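PDB 1XTP: Lmaj004091aaa from Leishmania major, which probably methylates the N-terminal amino group of proteins that begin with an X-Pro-Lys sequence, using S-adenosyl-L-methionine as methyl donor. Local coordinates for residues L129-A132 / K133-A137; L206-K209 / E210-S213; R83-I86 / A87-G91. All coordinates share one frame; numbering follows the deposited sequence.

Interaction 1. Residues L129-A132 / K133-A137; sequences LEEA and KRELA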
ATOM      1  N   LEU A 129      -0.117 -16.108  -1.802  1.00 25.93           N
ATOM      2  CA  LEU A 129       0.956 -16.191  -2.795  1.00 27.96           C
ATOM      3  C   LEU A 129       0.863 -17.441  -3.676  1.00 25.98           C
ATOM      4  O   LEU A 129       1.139 -17.391  -4.878  1.00 25.05           O
ATOM      5  CB  LEU A 129       2.318 -16.141  -2.102  1.00 27.79           C
ATOM      6  CG  LEU A 129       3.576 -16.031  -2.982  1.00 28.39           C
ATOM      7  CD1 LEU A 129       3.538 -14.800  -3.851  1.00 30.47           C
ATOM      8  CD2 LEU A 129       4.820 -15.991  -2.104  1.00 32.78           C
ATOM      9  N   GLU A 130       0.487 -18.554  -3.063  1.00 26.84           N
ATOM     10  CA  GLU A 130       0.290 -19.820  -3.772  1.00 29.29           C
ATOM     11  C   GLU A 130      -0.829 -19.735  -4.793  1.00 27.41           C
ATOM     12  O   GLU A 130      -0.703 -20.230  -5.897  1.00 27.64           O
ATOM     13  CB  GLU A 130       0.006 -20.964  -2.780  1.00 31.02           C
ATOM     14  CG  GLU A 130       1.245 -21.458  -2.010  1.00 39.66           C
ATOM     15  CD  GLU A 130       2.426 -21.799  -2.936  1.00 45.21           C
ATOM     16  OE1 GLU A 130       2.229 -22.603  -3.883  1.00 48.06           O
ATOM     17  OE2 GLU A 130       3.534 -21.246  -2.718  1.00 44.77           O
ATOM     18  N   GLU A 131      -1.927 -19.108  -4.413  1.00 27.46           N
ATOM     19  CA  GLU A 131      -3.023 -18.889  -5.337  1.00 28.36           C
ATOM     20  C   GLU A 131      -2.647 -17.947  -6.491  1.00 28.98           C
ATOM     21  O   GLU A 131      -3.057 -18.173  -7.630  1.00 29.96           O
ATOM     22  CB  GLU A 131      -4.233 -18.357  -4.573  1.00 26.53           C
ATOM     23  CG  GLU A 131      -5.426 -18.046  -5.443  1.00 31.24           C
ATOM     24  CD  GLU A 131      -5.964 -19.255  -6.193  1.00 33.41           C
ATOM     25  OE1 GLU A 131      -5.744 -20.403  -5.755  1.00 33.61           O
ATOM     26  OE2 GLU A 131      -6.639 -19.042  -7.224  1.00 37.94           O
ATOM     27  N   ALA A 132      -1.893 -16.891  -6.189  1.00 27.46           N
ATOM     28  CA  ALA A 132      -1.309 -16.025  -7.217  1.00 25.39           C
ATOM     29  C   ALA A 132      -0.527 -16.800  -8.272  1.00 26.82           C
ATOM     30  O   ALA A 132      -0.667 -16.528  -9.470  1.00 25.74           O
ATOM     31  CB  ALA A 132      -0.385 -14.987  -6.562  1.00 28.02           C
ATOM     32  N   LYS A 133       0.316 -17.740  -7.825  1.00 25.45           N
ATOM     33  CA  LYS A 133       1.070 -18.620  -8.735  1.00 28.28           C
ATOM     34  C   LYS A 133       0.151 -19.362  -9.709  1.00 27.46           C
ATOM     35  O   LYS A 133       0.463 -19.467 -10.892  1.00 32.69           O
ATOM     36  CB  LYS A 133       1.907 -19.642  -7.955  1.00 25.95           C
ATOM     37  CG  LYS A 133       3.178 -19.108  -7.395  1.00 27.07           C
ATOM     38  CD  LYS A 133       3.885 -20.162  -6.575  1.00 30.10           C
ATOM     39  CE  LYS A 133       4.987 -19.562  -5.742  1.00 32.02           C
ATOM     40  NZ  LYS A 133       5.540 -20.558  -4.789  1.00 39.19           N
ATOM     41  N   ARG A 134      -0.975 -19.863  -9.208  1.00 29.04           N
ATOM     42  CA  ARG A 134      -1.960 -20.552 -10.052  1.00 35.11           C
ATOM     43  C   ARG A 134      -2.707 -19.589 -10.973  1.00 33.52           C
ATOM     44  O   ARG A 134      -2.959 -19.894 -12.124  1.00 34.27           O
ATOM     45  CB  ARG A 134      -2.974 -21.306  -9.201  1.00 33.69           C
ATOM     46  CG  ARG A 134      -2.346 -22.425  -8.402  1.00 43.50           C
ATOM     47  CD  ARG A 134      -3.400 -23.293  -7.710  1.00 47.73           C
ATOM     48  NE  ARG A 134      -3.816 -22.738  -6.419  1.00 55.13           N
ATOM     49  CZ  ARG A 134      -3.090 -22.802  -5.300  1.00 59.31           C
ATOM     50  NH1 ARG A 134      -1.889 -23.392  -5.289  1.00 60.09           N
ATOM     51  NH2 ARG A 134      -3.564 -22.263  -4.176  1.00 58.03           N
ATOM     52  N   GLU A 135      -3.065 -18.426 -10.455  1.00 33.53           N
ATOM     53  CA  GLU A 135      -3.852 -17.487 -11.228  1.00 35.28           C
ATOM     54  C   GLU A 135      -2.985 -16.834 -12.304  1.00 32.20           C
ATOM     55  O   GLU A 135      -3.497 -16.401 -13.336  1.00 32.03           O
ATOM     56  CB  GLU A 135      -4.526 -16.461 -10.314  1.00 36.69           C
ATOM     57  CG  GLU A 135      -5.951 -16.837  -9.913  1.00 41.06           C
ATOM     58  CD  GLU A 135      -6.943 -16.495 -11.013  1.00 52.62           C
ATOM     59  OE1 GLU A 135      -7.054 -15.295 -11.342  1.00 58.79           O
ATOM     60  OE2 GLU A 135      -7.609 -17.410 -11.560  1.00 60.33           O
ATOM     61  N   LEU A 136      -1.672 -16.828 -12.087  1.00 30.74           N
ATOM     62  CA  LEU A 136      -0.743 -16.191 -12.998  1.00 29.15           C
ATOM     63  C   LEU A 136       0.014 -17.171 -13.884  1.00 29.91           C
ATOM     64  O   LEU A 136       0.985 -16.798 -14.520  1.00 28.61           O
ATOM     65  CB  LEU A 136       0.232 -15.325 -12.210  1.00 28.82           C
ATOM     66  CG  LEU A 136      -0.381 -14.128 -11.477  1.00 27.88           C
ATOM     67  CD1 LEU A 136       0.673 -13.492 -10.615  1.00 28.37           C
ATOM     68  CD2 LEU A 136      -0.914 -13.100 -12.439  1.00 26.90           C
ATOM     69  N   ALA A 137      -0.453 -18.411 -13.975  1.00 31.43           N
ATOM     70  CA  ALA A 137       0.261 -19.415 -14.756  1.00 29.19           C
ATOM     71  C   ALA A 137       0.288 -19.058 -16.248  1.00 29.86           C
ATOM     72  O   ALA A 137      -0.737 -18.706 -16.831  1.00 29.07           O
ATOM     73  CB  ALA A 137      -0.352 -20.767 -14.548  1.00 29.76           C
TER
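E131 OE1 is gripped by two nitrogens of R134, NE at 3.1 Å and NH2 at 3.3 Å, which reach it from the same face of the carboxylate. NE stands above the carboxylate plane, 42° out of it, whereas NH2 lies closer to that plane on the anti side; the two flat groups are tilted 63° to each other. R134 achieves this by bending at chi3 (-85°), which folds the guanidinium back along the helix so that E130 O sits over one of its faces. An arginine suits the place, since it can bond sidelong and still lie against the backbone. E130 and K133 make a second salt bridge: their side chains run alongside each other, and K133 NZ meets E130 OE2 at 3.0 Å on its syn side. The apolar side belongs to L129, A132 and L136, which pack on strands 118-123 and 141-146, the small A132 against L121. The backbone keeps its i to i+4 bonds, that of R134 N to E130 O weak, as far as L136 N to A132 O at 2.8 Å. This is an amphipathic helix with i to i+3 salt bridges, the beta-alpha-beta crossover helix of a Rossmann-like methyltransferase fold.

Interaction 2. Residues L206-K209 / E210-S213; sequences LVDK and EDSS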
ATOM      1  N   LEU A 206      -7.391   6.473  11.550  1.00 27.22           N
ATOM      2  CA  LEU A 206      -8.294   5.460  12.075  1.00 28.72           C
ATOM      3  C   LEU A 206      -7.559   4.137  12.088  1.00 28.01           C
ATOM      4  O   LEU A 206      -7.291   3.571  11.023  1.00 25.90           O
ATOM      5  CB  LEU A 206      -9.561   5.337  11.216  1.00 28.44           C
ATOM      6  CG  LEU A 206     -10.585   4.274  11.653  1.00 28.03           C
ATOM      7  CD1 LEU A 206     -11.007   4.474  13.073  1.00 25.44           C
ATOM      8  CD2 LEU A 206     -11.817   4.306  10.760  1.00 27.93           C
ATOM      9  N   VAL A 207      -7.223   3.670  13.291  1.00 25.81           N
ATOM     10  CA  VAL A 207      -6.726   2.303  13.494  1.00 25.54           C
ATOM     11  C   VAL A 207      -7.901   1.294  13.410  1.00 23.87           C
ATOM     12  O   VAL A 207      -8.878   1.352  14.182  1.00 22.79           O
ATOM     13  CB  VAL A 207      -5.981   2.134  14.843  1.00 24.35           C
ATOM     14  CG1 VAL A 207      -5.511   0.701  15.039  1.00 24.35           C
ATOM     15  CG2 VAL A 207      -4.786   3.076  14.932  1.00 24.52           C
ATOM     16  N   ASP A 208      -7.788   0.376  12.463  1.00 22.41           N
ATOM     17  CA  ASP A 208      -8.734  -0.737  12.348  1.00 24.34           C
ATOM     18  C   ASP A 208      -8.257  -1.879  13.266  1.00 24.01           C
ATOM     19  O   ASP A 208      -7.224  -2.521  13.023  1.00 24.13           O
ATOM     20  CB  ASP A 208      -8.842  -1.198  10.894  1.00 23.43           C
ATOM     21  CG  ASP A 208      -9.971  -2.215  10.678  1.00 27.92           C
ATOM     22  OD1 ASP A 208     -10.257  -3.019  11.587  1.00 34.54           O
ATOM     23  OD2 ASP A 208     -10.566  -2.220   9.590  1.00 36.57           O
ATOM     24  N   LYS A 209      -9.011  -2.109  14.333  1.00 25.40           N
ATOM     25  CA  LYS A 209      -8.654  -3.110  15.327  1.00 25.80           C
ATOM     26  C   LYS A 209      -9.053  -4.505  14.886  1.00 25.63           C
ATOM     27  O   LYS A 209      -8.784  -5.458  15.588  1.00 30.19           O
ATOM     28  CB  LYS A 209      -9.331  -2.803  16.657  1.00 25.54           C
ATOM     29  CG  LYS A 209      -8.924  -1.444  17.260  1.00 29.54           C
ATOM     30  CD  LYS A 209      -7.483  -1.391  17.708  1.00 27.46           C
ATOM     31  CE  LYS A 209      -7.196  -2.267  18.923  1.00 30.04           C
ATOM     32  NZ  LYS A 209      -5.737  -2.340  19.148  1.00 32.73           N
ATOM     33  N   GLU A 210      -9.702  -4.640  13.743  1.00 24.52           N
ATOM     34  CA  GLU A 210     -10.053  -5.963  13.250  1.00 27.90           C
ATOM     35  C   GLU A 210      -8.854  -6.593  12.520  1.00 27.98           C
ATOM     36  O   GLU A 210      -8.433  -7.689  12.872  1.00 27.40           O
ATOM     37  CB  GLU A 210     -11.281  -5.883  12.345  1.00 31.41           C
ATOM     38  CG  GLU A 210     -12.061  -7.199  12.273  1.00 33.83           C
ATOM     39  CD  GLU A 210     -13.235  -7.167  11.304  1.00 32.16           C
ATOM     40  OE1 GLU A 210     -13.833  -6.096  11.103  1.00 36.99           O
ATOM     41  OE2 GLU A 210     -13.575  -8.239  10.755  1.00 44.82           O
ATOM     42  N   ASP A 211      -8.281  -5.889  11.538  1.00 27.28           N
ATOM     43  CA  ASP A 211      -7.161  -6.416  10.763  1.00 27.40           C
ATOM     44  C   ASP A 211      -5.785  -5.813  11.122  1.00 27.27           C
ATOM     45  O   ASP A 211      -4.794  -6.104  10.459  1.00 27.29           O
ATOM     46  CB  ASP A 211      -7.439  -6.275   9.264  1.00 27.70           C
ATOM     47  CG  ASP A 211      -7.324  -4.852   8.762  1.00 32.64           C
ATOM     48  OD1 ASP A 211      -7.246  -3.893   9.571  1.00 33.48           O
ATOM     49  OD2 ASP A 211      -7.313  -4.694   7.523  1.00 41.38           O
ATOM     50  N   SER A 212      -5.738  -4.977  12.159  1.00 27.41           N
ATOM     51  CA  SER A 212      -4.484  -4.384  12.670  1.00 25.43           C
ATOM     52  C   SER A 212      -3.785  -3.532  11.619  1.00 26.69           C
ATOM     53  O   SER A 212      -2.684  -3.848  11.166  1.00 25.76           O
ATOM     54  CB  SER A 212      -3.532  -5.459  13.232  1.00 27.53           C
ATOM     55  OG  SER A 212      -2.519  -4.887  14.056  1.00 24.08           O
ATOM     56  N   SER A 213      -4.458  -2.440  11.245  1.00 28.37           N
ATOM     57  CA  SER A 213      -4.013  -1.556  10.174  1.00 27.91           C
ATOM     58  C   SER A 213      -4.493  -0.138  10.462  1.00 28.00           C
ATOM     59  O   SER A 213      -5.324   0.072  11.352  1.00 24.75           O
ATOM     60  CB  SER A 213      -4.621  -2.022   8.858  1.00 27.11           C
ATOM     61  OG  SER A 213      -6.038  -1.866   8.864  1.00 31.41           O
TER
HETATM   62  O   HOH W   1      -8.621  -2.184   6.948  0.50 17.44           O
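D208 OD1 receives the backbone N-H of E210 at 2.8 Å, nearly in line with its own C-O bond, and takes a long, weak second bond from D211 N. Two amides at the start of the turn thus find their acceptor in one carboxylate oxygen, a task for which the short aspartate is well suited; its CG lies anti to the backbone N (chi1 -171°), beside the carbonyl carbon, which carries OD1 to the E210 amide. The backbone of D208 is used as well. Its N-H donates to S213 O at 2.7 Å, and its carbonyl accepts from S213 N at 3.3 Å, in the carbonyl plane on a lone pair, and weakly from S212 N. S212 and S213 facing the single residue D208 form a G1 beta bulge, which closes the hairpin between strands 205-208 and 213-215; S212 takes the positive phi (61°) of the bulge although it is not a glycine. Its OG is satisfied by W49 O. S213 OG donates to D211 OD1 in a very short bond of 2.5 Å. D211 OD1 also approaches D208 CG, so two acidic groups stand close, with D208 OD2 3.7 Å from D211 OD1. A water donates to D211 OD2 at 2.9 Å and, over a longer distance, to D208 OD2, which probably eases the repulsion. D211 OD2 is bonded to Y170 OH too, while K209 N is taken by T22 OG1 and the K209 ammonium group forms a salt bridge with E37.

Interaction 3. Residues R83-I86 / A87-G91; sequences RNFI and ASLPG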
ATOM      1  N   ARG A  83      -4.683   2.284 -14.643  1.00 28.92           N
ATOM      2  CA  ARG A  83      -4.145   2.226 -16.000  1.00 32.03           C
ATOM      3  C   ARG A  83      -4.024   3.626 -16.634  1.00 31.96           C
ATOM      4  O   ARG A  83      -2.972   3.976 -17.208  1.00 29.78           O
ATOM      5  CB  ARG A  83      -5.003   1.317 -16.866  1.00 30.76           C
ATOM      6  CG  ARG A  83      -4.394   1.099 -18.230  1.00 35.79           C
ATOM      7  CD  ARG A  83      -5.338   0.374 -19.177  1.00 39.82           C
ATOM      8  NE  ARG A  83      -6.492   1.172 -19.590  1.00 46.29           N
ATOM      9  CZ  ARG A  83      -6.445   2.251 -20.380  1.00 50.32           C
ATOM     10  NH1 ARG A  83      -5.288   2.726 -20.847  1.00 52.99           N
ATOM     11  NH2 ARG A  83      -7.578   2.874 -20.696  1.00 47.04           N
ATOM     12  N   ASN A  84      -5.089   4.420 -16.515  1.00 29.11           N
ATOM     13  CA  ASN A  84      -5.087   5.813 -16.993  1.00 27.05           C
ATOM     14  C   ASN A  84      -4.069   6.692 -16.243  1.00 27.47           C
ATOM     15  O   ASN A  84      -3.375   7.501 -16.844  1.00 21.77           O
ATOM     16  CB  ASN A  84      -6.496   6.415 -16.907  1.00 27.58           C
ATOM     17  CG  ASN A  84      -7.470   5.787 -17.909  1.00 28.56           C
ATOM     18  OD1 ASN A  84      -7.061   5.222 -18.916  1.00 31.42           O
ATOM     19  ND2 ASN A  84      -8.765   5.890 -17.630  1.00 33.71           N
ATOM     20  N   PHE A  85      -3.956   6.493 -14.937  1.00 28.36           N
ATOM     21  CA  PHE A  85      -2.981   7.225 -14.140  1.00 28.54           C
ATOM     22  C   PHE A  85      -1.554   6.881 -14.560  1.00 27.61           C
ATOM     23  O   PHE A  85      -0.761   7.778 -14.830  1.00 23.36           O
ATOM     24  CB  PHE A  85      -3.172   6.941 -12.645  1.00 27.41           C
ATOM     25  CG  PHE A  85      -2.260   7.746 -11.743  1.00 29.98           C
ATOM     26  CD1 PHE A  85      -2.590   9.035 -11.369  1.00 27.35           C
ATOM     27  CD2 PHE A  85      -1.082   7.198 -11.254  1.00 29.74           C
ATOM     28  CE1 PHE A  85      -1.760   9.762 -10.527  1.00 29.36           C
ATOM     29  CE2 PHE A  85      -0.256   7.925 -10.416  1.00 29.83           C
ATOM     30  CZ  PHE A  85      -0.598   9.210 -10.055  1.00 28.87           C
ATOM     31  N   ILE A  86      -1.235   5.592 -14.615  1.00 26.67           N
ATOM     32  CA  ILE A  86       0.116   5.161 -15.014  1.00 28.36           C
ATOM     33  C   ILE A  86       0.476   5.607 -16.441  1.00 27.18           C
ATOM     34  O   ILE A  86       1.617   6.016 -16.698  1.00 25.22           O
ATOM     35  CB  ILE A  86       0.293   3.642 -14.912  1.00 27.91           C
ATOM     36  CG1 ILE A  86       0.206   3.192 -13.446  1.00 28.86           C
ATOM     37  CG2 ILE A  86       1.642   3.223 -15.510  1.00 30.19           C
ATOM     38  CD1 ILE A  86      -0.193   1.752 -13.289  1.00 27.88           C
ATOM     39  N   ALA A  87      -0.497   5.537 -17.348  1.00 25.20           N
ATOM     40  CA  ALA A  87      -0.302   5.994 -18.726  1.00 25.08           C
ATOM     41  C   ALA A  87       0.174   7.428 -18.783  1.00 25.92           C
ATOM     42  O   ALA A  87       0.979   7.791 -19.635  1.00 28.87           O
ATOM     43  CB  ALA A  87      -1.583   5.845 -19.537  1.00 26.33           C
ATOM     44  N   SER A  88      -0.310   8.242 -17.858  1.00 27.45           N
ATOM     45  CA  SER A  88       0.002   9.653 -17.848  1.00 27.96           C
ATOM     46  C   SER A  88       1.367  10.021 -17.245  1.00 29.98           C
ATOM     47  O   SER A  88       1.712  11.200 -17.198  1.00 32.06           O
ATOM     48  CB  SER A  88      -1.076  10.382 -17.063  1.00 26.91           C
ATOM     49  OG  SER A  88      -0.949  10.085 -15.682  1.00 33.60           O
ATOM     50  N   LEU A  89       2.116   9.054 -16.724  1.00 30.47           N
ATOM     51  CA  LEU A  89       3.359   9.396 -16.035  1.00 29.24           C
ATOM     52  C   LEU A  89       4.455   9.617 -17.072  1.00 28.07           C
ATOM     53  O   LEU A  89       4.680   8.754 -17.903  1.00 26.73           O
ATOM     54  CB  LEU A  89       3.748   8.306 -15.037  1.00 28.39           C
ATOM     55  CG  LEU A  89       2.698   8.051 -13.958  1.00 23.84           C
ATOM     56  CD1 LEU A  89       3.084   6.830 -13.111  1.00 27.07           C
ATOM     57  CD2 LEU A  89       2.517   9.284 -13.090  1.00 29.01           C
ATOM     58  N   PRO A  90       5.107  10.796 -17.058  1.00 30.95           N
ATOM     59  CA  PRO A  90       6.164  11.064 -18.048  1.00 30.90           C
ATOM     60  C   PRO A  90       7.366  10.145 -17.931  1.00 30.48           C
ATOM     61  O   PRO A  90       7.825   9.831 -16.824  1.00 30.66           O
ATOM     62  CB  PRO A  90       6.568  12.518 -17.770  1.00 31.02           C
ATOM     63  CG  PRO A  90       5.427  13.090 -17.036  1.00 33.52           C
ATOM     64  CD  PRO A  90       4.884  11.967 -16.194  1.00 32.58           C
ATOM     65  N   GLY A  91       7.849   9.715 -19.090  1.00 30.65           N
ATOM     66  CA  GLY A  91       8.993   8.839 -19.181  1.00 31.21           C
ATOM     67  C   GLY A  91       8.958   7.680 -18.207  1.00 30.36           C
ATOM     68  O   GLY A  91       9.985   7.347 -17.624  1.00 36.80           O
TER
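The last full turn of helix 75-87 is closed by A87 N bonding to R83 O at 2.9 Å, after which S88 N divides weakly between N84 O and F85 O, and L89 N reaches back three residues to I86 O at 3.1 Å. That last bond is nearly straight at the hydrogen (167°), yet the donor stands well above the carbonyl plane, as the chain peels away. S88 OG, set between its own backbone N and carbonyl carbon (chi1 71°), adds a second donor to F85 O in a very short bond of 2.5 Å. A serine is apt here because its short arm can meet a carbonyl that the helix leaves with only a weak amide bond. This is the C-terminal end of a helix that packs on the Rossmann-like sheet, leading by a loop into strand 96-100. L89 turns back toward the helix, and its CD2 meets F85 CE2 at 4.1 Å, approaching the ring obliquely. Both side chains are buried against strands 248-253 and 232-237, where each touches A252 and K234. I86 packs on L111, a branched apolar side chain set between helix 75-87 and helix 106-115.

The three contacts are separate local structures set around one Rossmann-like methyltransferase domain, in chain order interaction 3, interaction 1, interaction 2. None touches another: the centre of interaction 1 lies about 27 Å from the centres of both interaction 2 and interaction 3. The centres of interactions 2 and 3 are about 32 Å apart, on opposite sides of the chain's centre. The bound S-adenosyl-L-homoselenocysteine is a common reference. The side chain of D211 in interaction 2 is about 7 Å from this ligand, the side chain of L129 in interaction 1 about 8 Å, and the side chain of I86 in interaction 3 about 12 Å. The side chain of I86 is also about 8 Å from that of Q165, a predicted cofactor-binding residue.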